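Local coordinates for protein phytase (Debaryomyces castellii, PDB 2GFI) that releases phosphate from phytate (inositol hexakisphosphate) by hydrolysis, as a 3-phytase of the histidine acid phosphatase family, at residues A[70-84]-A[110-122]. Sequence-based numbering, arbitrary orientation.
Sequences HGERYPSTGSGKKYK and YFVPDSVYLEKET
Glu119 and Thr77 show how one carboxylate oxygen can tie a loop to the start of a helix. OE2 of Glu119 accepts from Thr77 N at 2.8 Å, met from above the carboxylate plane, and takes the hydroxyl of Thr77 on its anti lone pair. OE1 forms a salt bridge with Arg167. With an alanine here, both the backbone N and the hydroxyl of Thr77 would probably lose this acceptor, and Arg167 its counter-charge. Backbone bonds continue the link: Glu119 N to Pro75 O (2.9 Å), Tyr74 N to Lys120 O (2.8 Å) and Thr122 N to Glu72 O (3.1 Å), with a single beta bridge between Arg73 and Glu121. Residues 70-75 carry the HGxRxP part of the RHGxRxP signature of histidine acid phosphatases, with His70 the predicted nucleophile; ND1 of His70 donates to Gly71 O at 2.7 Å, straight and in the ring plane. Beside these bonds, CB of Tyr117 sits 3.4 Å from the centroid of the Tyr74 ring, almost on its normal, a CH-pi contact, while Thr122 CG2 touches the ring obliquely. Pro75 CG packs against Phe111 CE1 (3.7 Å), and the Lys84 chain, CG anti to the backbone N (chi1 -173°), bends at the next bond, laying CD over one face of Tyr110.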
ATOM      1  N   HIS A  70     -27.255  -7.687  -2.696  1.00 20.50           N
ATOM      2  CA  HIS A  70     -26.626  -8.618  -3.628  1.00 19.88           C
ATOM      3  C   HIS A  70     -25.205  -8.103  -3.889  1.00 20.68           C
ATOM      4  O   HIS A  70     -24.928  -6.901  -3.657  1.00 21.04           O
ATOM      5  CB  HIS A  70     -27.399  -8.675  -4.941  1.00 19.36           C
ATOM      6  CG  HIS A  70     -27.612  -7.330  -5.577  1.00 17.82           C
ATOM      7  ND1 HIS A  70     -26.624  -6.664  -6.278  1.00 15.30           N
ATOM      8  CD2 HIS A  70     -28.704  -6.531  -5.610  1.00 16.07           C
ATOM      9  CE1 HIS A  70     -27.093  -5.502  -6.695  1.00 15.83           C
ATOM     10  NE2 HIS A  70     -28.366  -5.410  -6.331  1.00 17.65           N
ATOM     11  N   GLY A  71     -24.305  -8.968  -4.376  1.00 20.41           N
ATOM     12  CA  GLY A  71     -22.974  -8.483  -4.777  1.00 19.98           C
ATOM     13  C   GLY A  71     -23.000  -7.730  -6.112  1.00 19.47           C
ATOM     14  O   GLY A  71     -24.070  -7.546  -6.707  1.00 19.07           O
ATOM     15  N   GLU A  72     -21.814  -7.328  -6.579  1.00 18.37           N
ATOM     16  CA  GLU A  72     -21.637  -6.701  -7.867  1.00 18.25           C
ATOM     17  C   GLU A  72     -22.393  -7.471  -8.948  1.00 18.51           C
ATOM     18  O   GLU A  72     -22.447  -8.694  -8.935  1.00 19.07           O
ATOM     19  CB  GLU A  72     -20.152  -6.606  -8.230  1.00 17.39           C
ATOM     20  CG  GLU A  72     -19.330  -5.648  -7.359  1.00 16.51           C
ATOM     21  CD  GLU A  72     -18.786  -6.258  -6.057  1.00 16.53           C
ATOM     22  OE1 GLU A  72     -19.354  -7.220  -5.504  1.00 13.89           O
ATOM     23  OE2 GLU A  72     -17.765  -5.762  -5.555  1.00 17.31           O
ATOM     24  N   ARG A  73     -22.956  -6.738  -9.886  1.00 18.97           N
ATOM     25  CA  ARG A  73     -23.765  -7.313 -10.921  1.00 19.81           C
ATOM     26  C   ARG A  73     -23.500  -6.639 -12.249  1.00 20.95           C
ATOM     27  O   ARG A  73     -22.823  -5.593 -12.336  1.00 21.91           O
ATOM     28  CB  ARG A  73     -25.249  -7.209 -10.541  1.00 19.74           C
ATOM     29  CG  ARG A  73     -25.692  -5.814 -10.065  1.00 20.22           C
ATOM     30  CD  ARG A  73     -27.138  -5.626 -10.343  1.00 23.04           C
ATOM     31  NE  ARG A  73     -27.712  -4.371  -9.915  1.00 26.41           N
ATOM     32  CZ  ARG A  73     -27.837  -3.325 -10.720  1.00 25.37           C
ATOM     33  NH1 ARG A  73     -27.391  -3.380 -11.956  1.00 26.94           N
ATOM     34  NH2 ARG A  73     -28.393  -2.222 -10.291  1.00 26.89           N
ATOM     35  N   TYR A  74     -23.999  -7.294 -13.296  1.00 21.51           N
ATOM     36  CA  TYR A  74     -24.203  -6.701 -14.585  1.00 20.92           C
ATOM     37  C   TYR A  74     -25.258  -5.618 -14.443  1.00 21.27           C
ATOM     38  O   TYR A  74     -25.988  -5.569 -13.439  1.00 21.29           O
ATOM     39  CB  TYR A  74     -24.710  -7.758 -15.565  1.00 20.57           C
ATOM     40  CG  TYR A  74     -23.601  -8.553 -16.200  1.00 19.71           C
ATOM     41  CD1 TYR A  74     -23.072  -8.176 -17.435  1.00 18.29           C
ATOM     42  CD2 TYR A  74     -23.071  -9.683 -15.558  1.00 18.65           C
ATOM     43  CE1 TYR A  74     -22.035  -8.925 -18.033  1.00 18.66           C
ATOM     44  CE2 TYR A  74     -22.040 -10.414 -16.129  1.00 17.73           C
ATOM     45  CZ  TYR A  74     -21.529 -10.033 -17.355  1.00 19.48           C
ATOM     46  OH  TYR A  74     -20.500 -10.763 -17.899  1.00 21.45           O
ATOM     47  N   PRO A  75     -25.352  -4.750 -15.448  1.00 21.21           N
ATOM     48  CA  PRO A  75     -26.377  -3.722 -15.434  1.00 21.42           C
ATOM     49  C   PRO A  75     -27.757  -4.367 -15.384  1.00 21.76           C
ATOM     50  O   PRO A  75     -27.939  -5.512 -15.805  1.00 20.47           O
ATOM     51  CB  PRO A  75     -26.157  -2.978 -16.749  1.00 20.82           C
ATOM     52  CG  PRO A  75     -24.749  -3.312 -17.159  1.00 22.00           C
ATOM     53  CD  PRO A  75     -24.477  -4.672 -16.626  1.00 20.68           C
ATOM     54  N   SER A  76     -28.715  -3.637 -14.830  1.00 23.00           N
ATOM     55  CA  SER A  76     -30.089  -4.048 -14.906  1.00 24.90           C
ATOM     56  C   SER A  76     -30.488  -3.953 -16.366  1.00 25.37           C
ATOM     57  O   SER A  76     -29.714  -3.477 -17.237  1.00 24.82           O
ATOM     58  CB  SER A  76     -30.953  -3.114 -14.081  1.00 25.17           C
ATOM     59  OG  SER A  76     -30.876  -1.830 -14.662  1.00 28.65           O
ATOM     60  N   THR A  77     -31.703  -4.395 -16.655  1.00 26.45           N
ATOM     61  CA  THR A  77     -32.171  -4.370 -18.048  1.00 26.09           C
ATOM     62  C   THR A  77     -32.165  -2.955 -18.578  1.00 25.51           C
ATOM     63  O   THR A  77     -31.572  -2.690 -19.624  1.00 27.04           O
ATOM     64  CB  THR A  77     -33.563  -4.955 -18.143  1.00 26.24           C
ATOM     65  OG1 THR A  77     -33.533  -6.306 -17.627  1.00 26.95           O
ATOM     66  CG2 THR A  77     -33.982  -5.028 -19.631  1.00 24.34           C
ATOM     67  N   GLY A  78     -32.773  -2.043 -17.836  1.00 25.18           N
ATOM     68  CA  GLY A  78     -32.965  -0.673 -18.298  1.00 25.21           C
ATOM     69  C   GLY A  78     -31.640  -0.005 -18.585  1.00 25.57           C
ATOM     70  O   GLY A  78     -31.377   0.457 -19.705  1.00 26.73           O
ATOM     71  N   SER A  79     -30.791   0.008 -17.564  1.00 24.79           N
ATOM     72  CA  SER A  79     -29.463   0.586 -17.637  1.00 24.42           C
ATOM     73  C   SER A  79     -28.619  -0.061 -18.708  1.00 23.45           C
ATOM     74  O   SER A  79     -28.079   0.629 -19.553  1.00 23.87           O
ATOM     75  CB  SER A  79     -28.782   0.464 -16.269  1.00 24.83           C
ATOM     76  OG  SER A  79     -29.470   1.286 -15.343  1.00 25.48           O
ATOM     77  N   GLY A  80     -28.514  -1.382 -18.686  1.00 22.77           N
ATOM     78  CA  GLY A  80     -27.816  -2.115 -19.738  1.00 22.51           C
ATOM     79  C   GLY A  80     -28.259  -1.681 -21.124  1.00 22.69           C
ATOM     80  O   GLY A  80     -27.413  -1.414 -21.998  1.00 22.22           O
ATOM     81  N   LYS A  81     -29.579  -1.557 -21.325  1.00 22.48           N
ATOM     82  CA  LYS A  81     -30.069  -1.174 -22.650  1.00 22.44           C
ATOM     83  C   LYS A  81     -29.775   0.267 -22.979  1.00 22.84           C
ATOM     84  O   LYS A  81     -29.490   0.592 -24.154  1.00 22.41           O
ATOM     85  CB  LYS A  81     -31.538  -1.538 -22.850  1.00 22.19           C
ATOM     86  CG  LYS A  81     -31.683  -3.039 -22.981  1.00 23.82           C
ATOM     87  CD  LYS A  81     -33.054  -3.510 -23.475  1.00 29.33           C
ATOM     88  CE  LYS A  81     -32.956  -4.979 -23.823  1.00 29.84           C
ATOM     89  NZ  LYS A  81     -34.215  -5.476 -24.428  1.00 35.20           N
ATOM     90  N   LYS A  82     -29.819   1.128 -21.951  1.00 22.94           N
ATOM     91  CA  LYS A  82     -29.383   2.502 -22.127  1.00 23.60           C
ATOM     92  C   LYS A  82     -27.900   2.565 -22.466  1.00 23.18           C
ATOM     93  O   LYS A  82     -27.500   3.376 -23.312  1.00 24.28           O
ATOM     94  CB  LYS A  82     -29.681   3.365 -20.884  1.00 23.75           C
ATOM     95  CG  LYS A  82     -31.150   3.715 -20.745  1.00 25.86           C
ATOM     96  CD  LYS A  82     -31.464   4.129 -19.301  1.00 29.60           C
ATOM     97  CE  LYS A  82     -32.896   4.570 -19.127  1.00 32.04           C
ATOM     98  NZ  LYS A  82     -33.251   5.614 -20.142  1.00 35.65           N
ATOM     99  N   TYR A  83     -27.089   1.736 -21.808  1.00 22.31           N
ATOM    100  CA  TYR A  83     -25.638   1.711 -22.077  1.00 21.92           C
ATOM    101  C   TYR A  83     -25.394   1.234 -23.509  1.00 21.63           C
ATOM    102  O   TYR A  83     -24.538   1.762 -24.217  1.00 21.49           O
ATOM    103  CB  TYR A  83     -24.839   0.854 -21.058  1.00 20.79           C
ATOM    104  CG  TYR A  83     -25.042   1.213 -19.600  1.00 21.16           C
ATOM    105  CD1 TYR A  83     -25.347   2.525 -19.213  1.00 19.47           C
ATOM    106  CD2 TYR A  83     -24.927   0.240 -18.595  1.00 19.36           C
ATOM    107  CE1 TYR A  83     -25.536   2.856 -17.873  1.00 18.37           C
ATOM    108  CE2 TYR A  83     -25.118   0.568 -17.245  1.00 18.17           C
ATOM    109  CZ  TYR A  83     -25.412   1.876 -16.904  1.00 21.06           C
ATOM    110  OH  TYR A  83     -25.633   2.227 -15.586  1.00 22.17           O
ATOM    111  N   LYS A  84     -26.147   0.224 -23.923  1.00 22.42           N
ATOM    112  CA  LYS A  84     -26.033  -0.310 -25.289  1.00 22.10           C
ATOM    113  C   LYS A  84     -26.384   0.768 -26.342  1.00 21.70           C
ATOM    114  O   LYS A  84     -25.648   0.948 -27.328  1.00 22.32           O
ATOM    115  CB  LYS A  84     -26.889  -1.566 -25.440  1.00 21.52           C
ATOM    116  CG  LYS A  84     -26.703  -2.296 -26.772  1.00 23.45           C
ATOM    117  CD  LYS A  84     -25.260  -2.250 -27.193  1.00 27.99           C
ATOM    118  CE  LYS A  84     -24.912  -3.345 -28.219  1.00 35.66           C
ATOM    119  NZ  LYS A  84     -25.650  -3.227 -29.482  1.00 33.62           N
ATOM    120  N   TYR A 110     -18.903  -3.717 -26.700  1.00 25.27           N
ATOM    121  CA  TYR A 110     -19.825  -3.424 -25.633  1.00 24.71           C
ATOM    122  C   TYR A 110     -19.611  -4.492 -24.545  1.00 24.98           C
ATOM    123  O   TYR A 110     -19.416  -5.668 -24.878  1.00 24.18           O
ATOM    124  CB  TYR A 110     -21.246  -3.445 -26.144  1.00 24.17           C
ATOM    125  CG  TYR A 110     -22.213  -3.182 -25.037  1.00 23.77           C
ATOM    126  CD1 TYR A 110     -22.104  -2.036 -24.271  1.00 22.91           C
ATOM    127  CD2 TYR A 110     -23.240  -4.084 -24.740  1.00 24.04           C
ATOM    128  CE1 TYR A 110     -22.988  -1.797 -23.215  1.00 23.61           C
ATOM    129  CE2 TYR A 110     -24.148  -3.831 -23.688  1.00 21.45           C
ATOM    130  CZ  TYR A 110     -24.000  -2.697 -22.933  1.00 22.82           C
ATOM    131  OH  TYR A 110     -24.846  -2.426 -21.884  1.00 23.23           O
ATOM    132  N   PHE A 111     -19.623  -4.091 -23.266  1.00 24.69           N
ATOM    133  CA  PHE A 111     -19.148  -4.990 -22.209  1.00 25.01           C
ATOM    134  C   PHE A 111     -20.125  -6.096 -21.774  1.00 26.37           C
ATOM    135  O   PHE A 111     -19.749  -7.049 -21.103  1.00 26.82           O
ATOM    136  CB  PHE A 111     -18.664  -4.200 -21.020  1.00 24.42           C
ATOM    137  CG  PHE A 111     -19.742  -3.468 -20.276  1.00 22.63           C
ATOM    138  CD1 PHE A 111     -20.369  -4.053 -19.188  1.00 21.97           C
ATOM    139  CD2 PHE A 111     -20.075  -2.180 -20.615  1.00 22.07           C
ATOM    140  CE1 PHE A 111     -21.321  -3.359 -18.460  1.00 22.63           C
ATOM    141  CE2 PHE A 111     -21.043  -1.484 -19.925  1.00 22.05           C
ATOM    142  CZ  PHE A 111     -21.669  -2.065 -18.845  1.00 23.09           C
ATOM    143  N   VAL A 112     -21.387  -5.946 -22.130  1.00 27.98           N
ATOM    144  CA  VAL A 112     -22.339  -6.999 -21.919  1.00 29.89           C
ATOM    145  C   VAL A 112     -22.444  -7.776 -23.234  1.00 32.70           C
ATOM    146  O   VAL A 112     -23.138  -7.341 -24.164  1.00 32.82           O
ATOM    147  CB  VAL A 112     -23.702  -6.467 -21.469  1.00 29.02           C
ATOM    148  CG1 VAL A 112     -24.575  -7.612 -21.045  1.00 27.23           C
ATOM    149  CG2 VAL A 112     -23.526  -5.481 -20.306  1.00 28.10           C
ATOM    150  N   PRO A 113     -21.775  -8.933 -23.292  1.00 35.42           N
ATOM    151  CA  PRO A 113     -21.714  -9.709 -24.535  1.00 37.70           C
ATOM    152  C   PRO A 113     -23.101 -10.280 -24.825  1.00 39.50           C
ATOM    153  O   PRO A 113     -23.622 -10.196 -25.960  1.00 41.04           O
ATOM    154  CB  PRO A 113     -20.711 -10.835 -24.209  1.00 37.88           C
ATOM    155  CG  PRO A 113     -20.736 -10.989 -22.672  1.00 37.41           C
ATOM    156  CD  PRO A 113     -21.118  -9.621 -22.155  1.00 35.55           C
ATOM    157  N   ASP A 114     -23.720 -10.804 -23.779  1.00 40.19           N
ATOM    158  CA  ASP A 114     -24.981 -11.509 -23.895  1.00 40.27           C
ATOM    159  C   ASP A 114     -25.961 -10.848 -22.944  1.00 38.76           C
ATOM    160  O   ASP A 114     -25.644 -10.652 -21.769  1.00 39.52           O
ATOM    161  CB  ASP A 114     -24.726 -12.951 -23.474  1.00 41.61           C
ATOM    162  CG  ASP A 114     -25.842 -13.883 -23.871  1.00 45.38           C
ATOM    163  OD1 ASP A 114     -26.964 -13.391 -24.241  1.00 48.25           O
ATOM    164  OD2 ASP A 114     -25.662 -15.135 -23.824  1.00 49.25           O
ATOM    165  N   SER A 115     -27.142 -10.507 -23.437  1.00 36.95           N
ATOM    166  CA  SER A 115     -28.123  -9.800 -22.637  1.00 35.59           C
ATOM    167  C   SER A 115     -28.747 -10.709 -21.578  1.00 33.76           C
ATOM    168  O   SER A 115     -29.479 -10.265 -20.689  1.00 34.00           O
ATOM    169  CB  SER A 115     -29.194  -9.154 -23.535  1.00 36.42           C
ATOM    170  OG  SER A 115     -30.207 -10.078 -23.917  1.00 37.59           O
ATOM    171  N   VAL A 116     -28.436 -11.986 -21.651  1.00 31.67           N
ATOM    172  CA  VAL A 116     -28.883 -12.887 -20.624  1.00 30.84           C
ATOM    173  C   VAL A 116     -28.193 -12.537 -19.267  1.00 29.69           C
ATOM    174  O   VAL A 116     -28.735 -12.868 -18.186  1.00 28.80           O
ATOM    175  CB  VAL A 116     -28.703 -14.369 -21.060  1.00 30.96           C
ATOM    176  CG1 VAL A 116     -27.272 -14.825 -20.885  1.00 30.73           C
ATOM    177  CG2 VAL A 116     -29.624 -15.263 -20.258  1.00 32.87           C
ATOM    178  N   TYR A 117     -27.037 -11.856 -19.332  1.00 27.82           N
ATOM    179  CA  TYR A 117     -26.342 -11.467 -18.119  1.00 27.69           C
ATOM    180  C   TYR A 117     -26.923 -10.245 -17.458  1.00 26.55           C
ATOM    181  O   TYR A 117     -26.638 -10.001 -16.300  1.00 25.90           O
ATOM    182  CB  TYR A 117     -24.838 -11.304 -18.329  1.00 29.75           C
ATOM    183  CG  TYR A 117     -24.192 -12.591 -18.749  1.00 31.14           C
ATOM    184  CD1 TYR A 117     -24.458 -13.774 -18.074  1.00 32.00           C
ATOM    185  CD2 TYR A 117     -23.339 -12.635 -19.833  1.00 35.32           C
ATOM    186  CE1 TYR A 117     -23.888 -14.971 -18.465  1.00 34.55           C
ATOM    187  CE2 TYR A 117     -22.736 -13.842 -20.232  1.00 36.67           C
ATOM    188  CZ  TYR A 117     -23.030 -15.004 -19.541  1.00 33.29           C
ATOM    189  OH  TYR A 117     -22.444 -16.193 -19.931  1.00 34.66           O
ATOM    190  N   LEU A 118     -27.764  -9.495 -18.166  1.00 25.22           N
ATOM    191  CA  LEU A 118     -28.358  -8.370 -17.535  1.00 24.56           C
ATOM    192  C   LEU A 118     -29.069  -8.886 -16.288  1.00 24.08           C
ATOM    193  O   LEU A 118     -29.632  -9.988 -16.302  1.00 24.28           O
ATOM    194  CB  LEU A 118     -29.302  -7.587 -18.465  1.00 23.81           C
ATOM    195  CG  LEU A 118     -28.688  -6.898 -19.688  1.00 24.13           C
ATOM    196  CD1 LEU A 118     -29.765  -6.172 -20.563  1.00 23.32           C
ATOM    197  CD2 LEU A 118     -27.560  -5.958 -19.315  1.00 20.99           C
ATOM    198  N   GLU A 119     -29.013  -8.092 -15.222  1.00 22.72           N
ATOM    199  CA  GLU A 119     -29.700  -8.372 -13.967  1.00 23.08           C
ATOM    200  C   GLU A 119     -28.931  -9.385 -13.088  1.00 22.88           C
ATOM    201  O   GLU A 119     -29.288  -9.592 -11.942  1.00 24.24           O
ATOM    202  CB  GLU A 119     -31.187  -8.818 -14.170  1.00 22.35           C
ATOM    203  CG  GLU A 119     -32.094  -7.885 -14.999  1.00 20.92           C
ATOM    204  CD  GLU A 119     -32.594  -6.643 -14.277  1.00 25.61           C
ATOM    205  OE1 GLU A 119     -32.247  -6.454 -13.096  1.00 23.00           O
ATOM    206  OE2 GLU A 119     -33.359  -5.807 -14.892  1.00 27.43           O
ATOM    207  N   LYS A 120     -27.875  -9.988 -13.613  1.00 22.58           N
ATOM    208  CA  LYS A 120     -27.215 -11.112 -12.937  1.00 22.73           C
ATOM    209  C   LYS A 120     -26.007 -10.649 -12.154  1.00 21.81           C
ATOM    210  O   LYS A 120     -25.338  -9.674 -12.523  1.00 21.80           O
ATOM    211  CB  LYS A 120     -26.712 -12.159 -13.939  1.00 22.46           C
ATOM    212  CG  LYS A 120     -27.743 -12.711 -14.934  1.00 24.66           C
ATOM    213  CD  LYS A 120     -28.891 -13.450 -14.291  1.00 25.26           C
ATOM    214  CE  LYS A 120     -29.619 -14.324 -15.333  1.00 23.32           C
ATOM    215  NZ  LYS A 120     -30.472 -13.437 -16.177  1.00 23.43           N
ATOM    216  N   GLU A 121     -25.693 -11.400 -11.109  1.00 21.21           N
ATOM    217  CA  GLU A 121     -24.423 -11.249 -10.423  1.00 20.16           C
ATOM    218  C   GLU A 121     -23.328 -11.490 -11.419  1.00 19.63           C
ATOM    219  O   GLU A 121     -23.438 -12.376 -12.268  1.00 20.54           O
ATOM    220  CB  GLU A 121     -24.313 -12.301  -9.301  1.00 20.65           C
ATOM    221  CG  GLU A 121     -25.173 -12.006  -8.082  1.00 19.36           C
ATOM    222  CD  GLU A 121     -24.700 -10.736  -7.417  1.00 21.38           C
ATOM    223  OE1 GLU A 121     -23.667 -10.799  -6.726  1.00 21.04           O
ATOM    224  OE2 GLU A 121     -25.348  -9.665  -7.605  1.00 24.56           O
ATOM    225  N   THR A 122     -22.256 -10.718 -11.338  1.00 19.03           N
ATOM    226  CA  THR A 122     -21.019 -11.126 -12.020  1.00 18.22           C
ATOM    227  C   THR A 122     -20.430 -12.260 -11.174  1.00 18.31           C
ATOM    228  O   THR A 122     -20.554 -12.261  -9.940  1.00 17.59           O
ATOM    229  CB  THR A 122     -20.058  -9.962 -12.079  1.00 18.39           C
ATOM    230  OG1 THR A 122     -20.146  -9.236 -10.831  1.00 18.28           O
ATOM    231  CG2 THR A 122     -20.499  -8.926 -13.197  1.00 16.79           C
TER